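Local coordinates for aminopeptidase N (Francisella tularensis subsp. tularensis, PDB 5DLL), which probably releases N-terminal amino acids from peptides as a zinc-dependent M1-family aminopeptidase, taking part in the breakdown of intracellular peptides, at residues Ile264-Asp269 and Lys286-Ser291; Ile225-Phe228 and Lys234-Tyr237; Ser682-Met685 and Lys691-Thr694. All coordinates share one frame; numbering follows the deposited sequence.

Interaction 1: Ile264-Asp269 and Lys286-Ser291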
loop_
_atom_site.group_PDB
_atom_site.type_symbol
_atom_site.label_atom_id
_atom_site.label_comp_id
_atom_site.label_asym_id
_atom_site.label_seq_id
_atom_site.Cartn_x
_atom_site.Cartn_y
_atom_site.Cartn_z
ATOM N N ILE A 264 -9.502 -1.751 18.456
ATOM C CA ILE A 264 -9.634 -2.130 17.054
ATOM C C ILE A 264 -10.982 -2.813 16.892
ATOM O O ILE A 264 -11.418 -3.546 17.780
ATOM C CB ILE A 264 -8.516 -3.090 16.595
ATOM C CG1 ILE A 264 -7.173 -2.357 16.544
ATOM C CG2 ILE A 264 -8.842 -3.693 15.230
ATOM C CD1 ILE A 264 -5.995 -3.249 16.214
ATOM N N VAL A 265 -11.643 -2.553 15.767
ATOM C CA VAL A 265 -12.907 -3.203 15.443
ATOM C C VAL A 265 -12.820 -3.780 14.034
ATOM O O VAL A 265 -12.536 -3.057 13.077
ATOM C CB VAL A 265 -14.094 -2.226 15.549
ATOM C CG1 VAL A 265 -15.406 -2.943 15.249
ATOM C CG2 VAL A 265 -14.128 -1.581 16.932
ATOM N N ALA A 266 -13.056 -5.087 13.924
ATOM C CA ALA A 266 -13.000 -5.799 12.651
ATOM C C ALA A 266 -14.389 -6.252 12.219
ATOM O O ALA A 266 -15.068 -6.984 12.948
ATOM C CB ALA A 266 -12.072 -6.995 12.763
ATOM N N VAL A 267 -14.797 -5.828 11.025
ATOM C CA VAL A 267 -16.108 -6.182 10.482
ATOM C C VAL A 267 -16.003 -6.614 9.017
ATOM O O VAL A 267 -15.103 -6.162 8.308
ATOM C CB VAL A 267 -17.102 -5.009 10.608
ATOM C CG1 VAL A 267 -17.621 -4.919 12.035
ATOM C CG2 VAL A 267 -16.459 -3.694 10.178
ATOM N N PRO A 268 -16.915 -7.501 8.564
ATOM C CA PRO A 268 -16.889 -7.917 7.159
ATOM C C PRO A 268 -17.241 -6.804 6.159
ATOM O O PRO A 268 -18.112 -5.973 6.427
ATOM C CB PRO A 268 -17.934 -9.041 7.103
ATOM C CG PRO A 268 -18.041 -9.539 8.500
ATOM C CD PRO A 268 -17.853 -8.322 9.353
ATOM N N ASP A 269 -16.544 -6.803 5.024
ATOM C CA ASP A 269 -16.837 -5.909 3.896
ATOM C C ASP A 269 -16.690 -4.411 4.212
ATOM O O ASP A 269 -17.390 -3.586 3.623
ATOM C CB ASP A 269 -18.245 -6.188 3.343
ATOM C CG ASP A 269 -18.548 -7.677 3.213
ATOM O OD1 ASP A 269 -17.614 -8.472 2.965
ATOM O OD2 ASP A 269 -19.732 -8.049 3.358
ATOM N N LYS A 286 -10.847 -9.354 6.656
ATOM C CA LYS A 286 -9.903 -10.111 5.831
ATOM C C LYS A 286 -8.466 -9.591 5.908
ATOM O O LYS A 286 -7.534 -10.333 5.602
ATOM C CB LYS A 286 -10.363 -10.176 4.366
ATOM C CG LYS A 286 -10.310 -8.863 3.601
ATOM C CD LYS A 286 -10.434 -9.097 2.102
ATOM C CE LYS A 286 -10.578 -7.785 1.348
ATOM N NZ LYS A 286 -10.298 -7.925 -0.107
ATOM N N TYR A 287 -8.288 -8.333 6.312
ATOM C CA TYR A 287 -6.951 -7.733 6.386
ATOM C C TYR A 287 -6.234 -7.937 7.725
ATOM O O TYR A 287 -5.034 -7.667 7.802
ATOM C CB TYR A 287 -6.998 -6.230 6.050
ATOM C CG TYR A 287 -7.332 -5.912 4.600
ATOM C CD1 TYR A 287 -6.669 -6.550 3.546
ATOM C CD2 TYR A 287 -8.295 -4.956 4.280
ATOM C CE1 TYR A 287 -6.973 -6.257 2.225
ATOM C CE2 TYR A 287 -8.602 -4.657 2.962
ATOM C CZ TYR A 287 -7.938 -5.306 1.940
ATOM O OH TYR A 287 -8.244 -5.011 0.631
ATOM N N ILE A 288 -6.938 -8.401 8.763
ATOM C CA ILE A 288 -6.302 -8.645 10.079
ATOM C C ILE A 288 -6.420 -10.078 10.631
ATOM O O ILE A 288 -5.939 -10.362 11.733
ATOM C CB ILE A 288 -6.811 -7.655 11.154
ATOM C CG1 ILE A 288 -8.298 -7.862 11.442
ATOM C CG2 ILE A 288 -6.553 -6.216 10.724
ATOM C CD1 ILE A 288 -8.800 -7.021 12.595
ATOM N N MET A 289 -7.039 -10.981 9.874
ATOM C CA MET A 289 -7.247 -12.348 10.347
ATOM C C MET A 289 -6.118 -13.264 9.895
ATOM O O MET A 289 -5.643 -13.166 8.762
ATOM C CB MET A 289 -8.591 -12.896 9.858
ATOM C CG MET A 289 -9.792 -12.398 10.649
ATOM S SD MET A 289 -11.287 -13.364 10.338
ATOM C CE MET A 289 -11.328 -13.393 8.544
ATOM N N ALA A 290 -5.692 -14.153 10.787
ATOM C CA ALA A 290 -4.686 -15.151 10.448
ATOM C C ALA A 290 -4.711 -16.307 11.437
ATOM O O ALA A 290 -4.635 -16.096 12.646
ATOM C CB ALA A 290 -3.302 -14.518 10.408
ATOM N N SER A 291 -4.842 -17.523 10.910
ATOM C CA SER A 291 -4.677 -18.747 11.690
ATOM C C SER A 291 -3.350 -19.369 11.295
ATOM O O SER A 291 -2.864 -19.131 10.189
ATOM C CB SER A 291 -5.816 -19.727 11.402
ATOM O OG SER A 291 -7.068 -19.059 11.378
#

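Interaction 2: Ile225-Phe228 and Lys234-Tyr237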
loop_
_atom_site.group_PDB
_atom_site.type_symbol
_atom_site.label_atom_id
_atom_site.label_comp_id
_atom_site.label_asym_id
_atom_site.label_seq_id
_atom_site.Cartn_x
_atom_site.Cartn_y
_atom_site.Cartn_z
ATOM N N ILE A 225 -9.287 -5.619 20.862
ATOM C CA ILE A 225 -9.769 -5.977 19.530
ATOM C C ILE A 225 -11.195 -6.511 19.655
ATOM O O ILE A 225 -11.453 -7.401 20.465
ATOM C CB ILE A 225 -8.868 -7.031 18.851
ATOM C CG1 ILE A 225 -7.478 -6.442 18.591
ATOM C CG2 ILE A 225 -9.488 -7.508 17.543
ATOM C CD1 ILE A 225 -6.486 -7.422 17.998
ATOM N N TYR A 226 -12.104 -5.955 18.853
ATOM C CA TYR A 226 -13.512 -6.347 18.846
ATOM C C TYR A 226 -13.908 -6.926 17.489
ATOM O O TYR A 226 -13.609 -6.347 16.443
ATOM C CB TYR A 226 -14.400 -5.140 19.145
ATOM C CG TYR A 226 -14.352 -4.665 20.579
ATOM C CD1 TYR A 226 -15.164 -5.245 21.550
ATOM C CD2 TYR A 226 -13.509 -3.628 20.962
ATOM C CE1 TYR A 226 -15.130 -4.812 22.865
ATOM C CE2 TYR A 226 -13.466 -3.187 22.277
ATOM C CZ TYR A 226 -14.277 -3.782 23.226
ATOM O OH TYR A 226 -14.241 -3.350 24.535
ATOM N N ALA A 227 -14.589 -8.068 17.516
ATOM C CA ALA A 227 -15.109 -8.698 16.302
ATOM C C ALA A 227 -16.207 -9.697 16.662
ATOM O O ALA A 227 -16.422 -9.996 17.834
ATOM C CB ALA A 227 -13.991 -9.394 15.542
ATOM N N PHE A 228 -16.902 -10.207 15.652
ATOM C CA PHE A 228 -17.967 -11.182 15.877
ATOM C C PHE A 228 -17.399 -12.472 16.467
ATOM O O PHE A 228 -16.217 -12.771 16.297
ATOM C CB PHE A 228 -18.708 -11.495 14.572
ATOM C CG PHE A 228 -19.588 -10.376 14.082
ATOM C CD1 PHE A 228 -20.746 -10.033 14.771
ATOM C CD2 PHE A 228 -19.275 -9.683 12.917
ATOM C CE1 PHE A 228 -21.563 -9.012 14.317
ATOM C CE2 PHE A 228 -20.090 -8.661 12.460
ATOM C CZ PHE A 228 -21.235 -8.324 13.160
ATOM N N LYS A 234 -9.364 -15.718 15.072
ATOM C CA LYS A 234 -8.299 -15.479 14.105
ATOM C C LYS A 234 -7.731 -14.056 14.215
ATOM O O LYS A 234 -7.052 -13.588 13.300
ATOM C CB LYS A 234 -8.814 -15.740 12.682
ATOM C CG LYS A 234 -9.390 -17.133 12.457
ATOM C CD LYS A 234 -10.905 -17.177 12.639
ATOM C CE LYS A 234 -11.459 -18.593 12.535
ATOM N NZ LYS A 234 -11.210 -19.422 13.752
ATOM N N CYS A 235 -7.995 -13.378 15.334
ATOM C CA CYS A 235 -7.507 -12.010 15.556
ATOM C C CYS A 235 -6.366 -11.926 16.580
ATOM O O CYS A 235 -6.021 -10.835 17.034
ATOM C CB CYS A 235 -8.664 -11.104 16.003
ATOM S SG CYS A 235 -9.869 -10.737 14.707
ATOM N N HIS A 236 -5.767 -13.064 16.928
ATOM C CA HIS A 236 -4.737 -13.089 17.972
ATOM C C HIS A 236 -3.378 -12.577 17.498
ATOM O O HIS A 236 -2.657 -11.945 18.273
ATOM C CB HIS A 236 -4.623 -14.484 18.592
ATOM C CG HIS A 236 -5.770 -14.820 19.494
ATOM N ND1 HIS A 236 -5.723 -14.632 20.859
ATOM C CD2 HIS A 236 -7.007 -15.298 19.223
ATOM C CE1 HIS A 236 -6.875 -14.998 21.392
ATOM N NE2 HIS A 236 -7.672 -15.405 20.420
ATOM N N TYR A 237 -3.033 -12.833 16.238
ATOM C CA TYR A 237 -1.795 -12.294 15.674
ATOM C C TYR A 237 -1.834 -10.764 15.564
ATOM O O TYR A 237 -0.819 -10.099 15.773
ATOM C CB TYR A 237 -1.477 -12.900 14.305
ATOM C CG TYR A 237 -0.135 -12.430 13.791
ATOM C CD1 TYR A 237 1.046 -12.930 14.327
ATOM C CD2 TYR A 237 -0.043 -11.447 12.807
ATOM C CE1 TYR A 237 2.280 -12.486 13.884
ATOM C CE2 TYR A 237 1.189 -11.001 12.355
ATOM C CZ TYR A 237 2.347 -11.524 12.898
ATOM O OH TYR A 237 3.580 -11.094 12.463
#

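Interaction 3: Ser682-Met685 and Lys691-Thr694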
loop_
_atom_site.group_PDB
_atom_site.type_symbol
_atom_site.label_atom_id
_atom_site.label_comp_id
_atom_site.label_asym_id
_atom_site.label_seq_id
_atom_site.Cartn_x
_atom_site.Cartn_y
_atom_site.Cartn_z
ATOM N N SER A 682 11.685 -24.658 -7.365
ATOM C CA SER A 682 11.173 -24.237 -8.675
ATOM C C SER A 682 12.187 -24.544 -9.770
ATOM O O SER A 682 11.807 -24.941 -10.869
ATOM C CB SER A 682 10.789 -22.743 -8.696
ATOM O OG SER A 682 11.884 -21.900 -9.032
ATOM N N TYR A 683 13.471 -24.370 -9.463
ATOM C CA TYR A 683 14.531 -24.711 -10.413
ATOM C C TYR A 683 14.675 -26.220 -10.620
ATOM O O TYR A 683 15.100 -26.659 -11.685
ATOM C CB TYR A 683 15.865 -24.115 -9.976
ATOM C CG TYR A 683 16.033 -22.670 -10.367
ATOM C CD1 TYR A 683 16.434 -22.322 -11.655
ATOM C CD2 TYR A 683 15.796 -21.649 -9.451
ATOM C CE1 TYR A 683 16.595 -20.995 -12.019
ATOM C CE2 TYR A 683 15.955 -20.321 -9.802
ATOM C CZ TYR A 683 16.355 -19.998 -11.087
ATOM O OH TYR A 683 16.509 -18.677 -11.440
ATOM N N LEU A 684 14.322 -27.009 -9.608
ATOM C CA LEU A 684 14.315 -28.466 -9.747
ATOM C C LEU A 684 13.199 -28.957 -10.689
ATOM O O LEU A 684 13.327 -30.018 -11.316
ATOM C CB LEU A 684 14.200 -29.137 -8.370
ATOM C CG LEU A 684 15.371 -28.903 -7.400
ATOM C CD1 LEU A 684 15.049 -29.475 -6.023
ATOM C CD2 LEU A 684 16.681 -29.479 -7.933
ATOM N N MET A 685 12.119 -28.178 -10.786
ATOM C CA MET A 685 10.997 -28.486 -11.688
ATOM C C MET A 685 11.213 -27.954 -13.102
ATOM O O MET A 685 10.771 -28.567 -14.071
ATOM C CB MET A 685 9.695 -27.924 -11.128
ATOM C CG MET A 685 9.236 -28.611 -9.856
ATOM S SD MET A 685 8.729 -30.320 -10.133
ATOM C CE MET A 685 7.772 -30.580 -8.645
ATOM N N LYS A 691 12.022 -35.757 -12.328
ATOM C CA LYS A 691 12.117 -36.870 -11.384
ATOM C C LYS A 691 12.466 -36.393 -9.970
ATOM O O LYS A 691 11.687 -36.591 -9.037
ATOM C CB LYS A 691 13.148 -37.889 -11.903
ATOM C CG LYS A 691 13.732 -38.864 -10.885
ATOM C CD LYS A 691 12.694 -39.789 -10.269
ATOM C CE LYS A 691 13.367 -40.775 -9.326
ATOM N NZ LYS A 691 12.419 -41.773 -8.763
ATOM N N VAL A 692 13.622 -35.746 -9.821
ATOM C CA VAL A 692 14.121 -35.356 -8.493
ATOM C C VAL A 692 13.269 -34.280 -7.802
ATOM O O VAL A 692 12.953 -34.407 -6.618
ATOM C CB VAL A 692 15.613 -34.931 -8.535
ATOM C CG1 VAL A 692 15.812 -33.613 -9.272
ATOM C CG2 VAL A 692 16.184 -34.841 -7.125
ATOM N N GLY A 693 12.890 -33.237 -8.540
ATOM C CA GLY A 693 12.095 -32.145 -7.987
ATOM C C GLY A 693 10.699 -32.586 -7.583
ATOM O O GLY A 693 10.212 -32.218 -6.511
ATOM N N THR A 694 10.061 -33.380 -8.442
ATOM C CA THR A 694 8.706 -33.885 -8.194
ATOM C C THR A 694 8.610 -34.690 -6.905
ATOM O O THR A 694 7.629 -34.575 -6.171
ATOM C CB THR A 694 8.209 -34.758 -9.364
ATOM O OG1 THR A 694 8.348 -34.031 -10.586
ATOM C CG2 THR A 694 6.746 -35.141 -9.179
#

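Interaction 1: Ile264-Asp269 and Lys286-Ser291
Ile-288 lays the end of its side chain against the methyl of Ala-266, with CD1 of Ile-288 3.3 Å from CB of Ala-266; at this resolution the distance indicates direct apposition and nothing finer. CD1 meets that methyl at a slant, with CG1 of Ile-288 behind it at 4.1 Å from CB of Ala-266. With chi1 at 65°, CG1 is flanked by both backbone arms of Ile-288, and chi2 of 174° extends CD1 toward the strand. Ile-264, two residues back on the same face of the strand, adds a looser flank, its CG2 lying 4.2 Å from CD1 of Ile-288.

All three side chains are buried, and Phe-283 of strand 280-284 touches both isoleucines. The other end of the pair opens to solvent: beyond the strand, Pro-268 and Asp-269 are exposed, as are Lys-286 and Tyr-287, and none of the four touches the facing segment.

In the mixed sheet of the M1 catalytic domain, strand 261-267 lies between 220-227 and 280-284, and the contact lays the loop that precedes helix 297-312, which carries zinc ligand His-309, against it. The zinc is about 13 Å from the side chain of Ile-288. With no hydrogen bond between the segments, the link is purely aliphatic, consistent with association by burial rather than by directional bonds.

Interaction 2: Ile225-Phe228 and Lys234-Tyr237
Strand 220-227, helix 236-253 and strand 261-267 form a beta-alpha-beta unit of the catalytic region, and this contact lies at the turn from the first strand into the helix. Cys-235, at the N-cap position, meets two residues of the strand that alternate on one face, Ile-225 and Ala-227. CB of Cys-235 lies 4.0 Å from CG2 of Ile-225, a branch held anti to the backbone N. The other branch runs past it: CG1 stands beside the backbone N (chi1 -65°), and chi2 of 177° stretches the chain so that CD1 of Ile-225 reaches 3.6 Å from the carbonyl O of Cys-235. That approach is a methyl against a carbonyl oxygen and not a polar bond.

The sulfur goes to the second strand residue, SG of Cys-235 lying 4.4 Å from CB of Ala-227, the longest of these approaches. The cysteine thus straddles the two strand side chains, its CB near one and its SG near the other. Five residues separate the segments, and the helix start lies near the strand's end, the CA atoms of Ile-225 and Cys-235 being 7.6 Å apart. Ile-225 continues the packing onto the first turn of the helix through Ala-238 and Met-239, while Cys-235 also touches Ile-209 of the neighbouring edge strand 207-214. On the other face of the strand, the ring of Tyr-226 packs on Ile-166 and Leu-168 of strand 166-169.

Interaction 3: Ser682-Met685 and Lys691-Thr694
Leu-684 and Gly-693 bring two helices together with little between their backbones: CB of Leu-684 lies 3.7 Å from CA of Gly-693, and the two CA atoms are 4.6 Å apart. Glycine has no side chain to intervene, so the leucine CB meets main chain directly. Further along the same leucine, CD2 of Leu-684 reaches 4.4 Å from CG1 of Val-692, a longer aliphatic touch.

Met-685 supplies the other half of the contact. Its CB does not point at the second helix; the chain bends at chi2 (-68°), and chi3 of -162° then brings CE against the backbone N and CA of Thr-694. CE of Met-685 comes 3.5 Å from CA of Thr-694 and 3.6 Å from O of Gly-693, while SD of Met-685 stands 3.7 Å from N of Thr-694. The two side chains, Met-685 and Thr-694, cross at about a right angle, with SD of Met-685 3.8 Å from OG1 of Thr-694. That hydroxyl is engaged along its own helix, where it is hydrogen-bonded to the carbonyl O of Gln-690.

Helix 668-685 and helix 691-703 form a helical hairpin in the all-helical C-terminal region, which belongs to an ARM-repeat family; five residues connect the segments, and the chain doubles back between them. Polar bonds flank the turn: Gln-690 NE2 is hydrogen-bonded to Met-685 O, and Asp-689 OD1 accepts from the backbone N of Lys-691. Farther out, Leu-684 also rests on Leu-696 and on Trp-651 of helix 648-658, whose ring system stacks with Tyr-683, and Met-685 reaches Glu-716 on helix 707-717.

Interactions 1 and 2 share one sheet: strands 261-267 and 220-227 are neighbours, and Tyr-226 pairs with both Ile-264 and Ala-266 through probable backbone hydrogen bonds. Their centres are 7 Å apart, and each sets a non-strand element, a loop in one and a helix start in the other, on strand side chains. Interaction 3 lies in the helical C-terminal region, its centre 37 Å and 40 Å from those two. All touching residues of interactions 1 and 2 are buried, whereas Val-692 and Thr-694 of interaction 3 are partly exposed. None has a hydrogen bond between its segments; interaction 1 is purely aliphatic, interaction 2 adds a cysteine sulfur and a carbonyl oxygen, and interaction 3 sets a leucine and a thioether against main-chain atoms.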